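Local coordinates for protein rhizobiales Sp. Pch2 (PDB 6PB3) that acts as a Trip13-like AAA+ ATPase that, with HORMA domain proteins, regulates bacterial cGAS-like enzymes in bacteriophage immunity, probably by remodelling the HORMA domain proteins, at the interface of chains A and B. Coordinates in Å, arbitrary orientation; residue numbers count along the deposited sequence, not the author numbering. Chains: chain A/B, Rhizobiales Sp. Pch2.

The interface of chains A and B. Residues chain A 55, 60, 63, 65-66; chain B 238, 240-242, 280, 289.
A:His60 and A:Leu66 of chain A reach between B:Thr242 and B:Ile289 of chain B. The two copies meet here by packing, and no hydrogen bond or salt bridge crosses the patch.

The imidazole of A:His60 sits between two chain B residues. Its CD2 lies 3.5 Å from CA of B:Thr242, and the methyl CG2 of B:Thr242 stands over one ring face, not over the centre of the ring but toward its border. With OG1 at chi1 65°, CG2 is anti to the carbonyl carbon, which places it over the imidazole. The opposite part of the ring turns to B:Ile289, with CE1 3.7 Å from CB. The backbone N of B:Ile289 lies at the ring edge, in the plane, nearest the carbon CE1. The ring of A:Trp55 in the same chain also meets this ring's edge, through CZ2.

A:Leu66 has CG anti to the backbone N (chi1 169°), and its two methyls form the tip that enters chain B. It meets B:Ile289 tip to tip, with CD1 3.6 Å from CD1 of B:Ile289. The same leucine methyl is 3.8 Å from CG2 of B:Val280, as these two side chains run alongside each other, head to tail. The other branch, CD2, packs 3.9 Å from CG2 of B:Thr242. Behind the tip, CA of A:Leu66 rests 3.4 Å from the carbonyl O of B:Thr238, near the end of helix 228-239.

CD1 of B:Ile289 lies against the A:Leu66 methyls and the A:His60 ring alike, 3.8 Å from CE1 of A:His60. It also comes in plane to the edge of the A:Trp55 indole, 4.0 Å from CH2, with the isoleucine side chain nearly perpendicular to that of the tryptophan.

Chain A thus contributes helix 49-59 and the loop after it. Chain B contributes the ends of two helices and nearby loops. This largely apolar patch probably helps hold neighbouring subunits together in the hexamer, the usual working form of AAA+ remodellers.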
ATOM      1  N   TRP A  55      29.819  34.747 -20.979  1.00 86.45           N
ATOM      2  CA  TRP A  55      30.582  34.261 -19.832  1.00 78.84           C
ATOM      3  C   TRP A  55      31.470  33.086 -20.215  1.00 72.10           C
ATOM      4  O   TRP A  55      32.640  33.034 -19.821  1.00 77.52           O
ATOM      5  CB  TRP A  55      29.653  33.862 -18.687  1.00 80.65           C
ATOM      6  CG  TRP A  55      30.372  33.045 -17.650  1.00 90.24           C
ATOM      7  CD1 TRP A  55      31.094  33.515 -16.595  1.00 95.65           C
ATOM      8  CD2 TRP A  55      30.464  31.614 -17.593  1.00 89.28           C
ATOM      9  NE1 TRP A  55      31.621  32.469 -15.875  1.00 95.19           N
ATOM     10  CE2 TRP A  55      31.250  31.291 -16.467  1.00 88.82           C
ATOM     11  CE3 TRP A  55      29.953  30.576 -18.378  1.00 85.13           C
ATOM     12  CZ2 TRP A  55      31.536  29.974 -16.106  1.00 80.77           C
ATOM     13  CZ3 TRP A  55      30.246  29.262 -18.020  1.00 80.97           C
ATOM     14  CH2 TRP A  55      31.030  28.977 -16.895  1.00 68.56           C
ATOM     15  N   HIS A  60      36.038  30.293 -20.333  1.00 89.22           N
ATOM     16  CA  HIS A  60      36.375  28.954 -20.825  1.00 89.72           C
ATOM     17  C   HIS A  60      36.115  28.868 -22.321  1.00 92.29           C
ATOM     18  O   HIS A  60      35.211  28.158 -22.772  1.00 92.60           O
ATOM     19  CB  HIS A  60      35.572  27.885 -20.079  1.00 91.23           C
ATOM     20  CG  HIS A  60      35.768  27.903 -18.595  1.00 80.53           C
ATOM     21  ND1 HIS A  60      34.772  28.277 -17.717  1.00 81.12           N
ATOM     22  CD2 HIS A  60      36.846  27.601 -17.833  1.00 79.40           C
ATOM     23  CE1 HIS A  60      35.226  28.202 -16.480  1.00 72.88           C
ATOM     24  NE2 HIS A  60      36.483  27.797 -16.523  1.00 83.84           N
ATOM     25  N   ALA A  63      35.754  25.520 -24.136  1.00 82.44           N
ATOM     26  CA  ALA A  63      34.697  24.620 -23.685  1.00 96.51           C
ATOM     27  C   ALA A  63      33.684  24.407 -24.801  1.00103.14           C
ATOM     28  O   ALA A  63      33.068  25.361 -25.288  1.00108.34           O
ATOM     29  CB  ALA A  63      34.015  25.174 -22.437  1.00 78.37           C
ATOM     30  N   ALA A  65      31.053  21.645 -24.888  1.00 90.56           N
ATOM     31  CA  ALA A  65      29.727  21.250 -24.437  1.00 83.12           C
ATOM     32  C   ALA A  65      29.373  21.828 -23.077  1.00 92.30           C
ATOM     33  O   ALA A  65      28.355  21.432 -22.499  1.00 95.86           O
ATOM     34  CB  ALA A  65      29.614  19.726 -24.401  1.00 88.09           C
ATOM     35  N   LEU A  66      30.174  22.762 -22.559  1.00 87.46           N
ATOM     36  CA  LEU A  66      29.944  23.275 -21.211  1.00 94.98           C
ATOM     37  C   LEU A  66      28.569  23.914 -21.082  1.00 94.55           C
ATOM     38  O   LEU A  66      27.823  23.628 -20.138  1.00100.13           O
ATOM     39  CB  LEU A  66      31.032  24.282 -20.837  1.00 99.33           C
ATOM     40  CG  LEU A  66      30.803  25.098 -19.561  1.00 82.20           C
ATOM     41  CD1 LEU A  66      30.637  24.188 -18.356  1.00 70.31           C
ATOM     42  CD2 LEU A  66      31.969  26.064 -19.342  1.00 79.24           C
TER
ATOM     43  N   THR B 238      31.116  17.333 -20.158  1.00 60.33           N
ATOM     44  CA  THR B 238      30.616  18.661 -19.810  1.00 56.44           C
ATOM     45  C   THR B 238      31.744  19.579 -19.350  1.00 62.70           C
ATOM     46  O   THR B 238      31.762  20.769 -19.689  1.00 69.86           O
ATOM     47  CB  THR B 238      29.537  18.554 -18.731  1.00 64.64           C
ATOM     48  OG1 THR B 238      28.474  17.714 -19.205  1.00 70.98           O
ATOM     49  CG2 THR B 238      28.976  19.916 -18.417  1.00 82.01           C
ATOM     50  N   GLN B 240      34.911  19.582 -20.076  1.00 65.98           N
ATOM     51  CA  GLN B 240      36.087  19.652 -20.927  1.00 66.23           C
ATOM     52  C   GLN B 240      36.418  21.103 -21.243  1.00 75.06           C
ATOM     53  O   GLN B 240      35.531  21.920 -21.508  1.00 77.14           O
ATOM     54  CB  GLN B 240      35.847  18.849 -22.211  1.00 86.26           C
ATOM     55  CG  GLN B 240      36.872  19.055 -23.320  1.00 90.19           C
ATOM     56  CD  GLN B 240      36.581  20.282 -24.163  1.00 91.38           C
ATOM     57  OE1 GLN B 240      35.451  20.491 -24.616  1.00 91.43           O
ATOM     58  NE2 GLN B 240      37.598  21.117 -24.358  1.00 94.16           N
ATOM     59  N   GLY B 241      37.707  21.426 -21.211  1.00 82.33           N
ATOM     60  CA  GLY B 241      38.125  22.778 -21.486  1.00 85.52           C
ATOM     61  C   GLY B 241      37.948  23.743 -20.340  1.00 94.58           C
ATOM     62  O   GLY B 241      38.160  24.944 -20.526  1.00112.49           O
ATOM     63  N   THR B 242      37.552  23.266 -19.164  1.00 84.07           N
ATOM     64  CA  THR B 242      37.461  24.112 -17.983  1.00 79.24           C
ATOM     65  C   THR B 242      38.668  23.968 -17.075  1.00 78.51           C
ATOM     66  O   THR B 242      38.756  24.682 -16.074  1.00 84.46           O
ATOM     67  CB  THR B 242      36.198  23.793 -17.182  1.00 77.45           C
ATOM     68  OG1 THR B 242      36.289  22.456 -16.673  1.00 86.08           O
ATOM     69  CG2 THR B 242      34.952  23.922 -18.048  1.00 71.27           C
ATOM     70  N   VAL B 280      27.479  25.156 -13.277  1.00 59.28           N
ATOM     71  CA  VAL B 280      27.688  26.265 -14.208  1.00 63.22           C
ATOM     72  C   VAL B 280      27.192  27.577 -13.609  1.00 62.91           C
ATOM     73  O   VAL B 280      27.910  28.586 -13.589  1.00 61.08           O
ATOM     74  CB  VAL B 280      26.990  25.968 -15.545  1.00 60.31           C
ATOM     75  CG1 VAL B 280      27.122  27.170 -16.473  1.00 65.09           C
ATOM     76  CG2 VAL B 280      27.565  24.713 -16.169  1.00 62.73           C
ATOM     77  N   ILE B 289      34.886  28.388 -13.342  1.00 77.35           N
ATOM     78  CA  ILE B 289      34.406  27.198 -12.648  1.00 73.73           C
ATOM     79  C   ILE B 289      35.395  26.800 -11.559  1.00 82.79           C
ATOM     80  O   ILE B 289      36.610  26.752 -11.783  1.00 74.65           O
ATOM     81  CB  ILE B 289      34.163  26.070 -13.661  1.00 77.14           C
ATOM     82  CG1 ILE B 289      32.815  26.287 -14.354  1.00 78.28           C
ATOM     83  CG2 ILE B 289      34.182  24.708 -12.990  1.00 78.68           C
ATOM     84  CD1 ILE B 289      32.662  25.552 -15.644  1.00 80.70           C
TER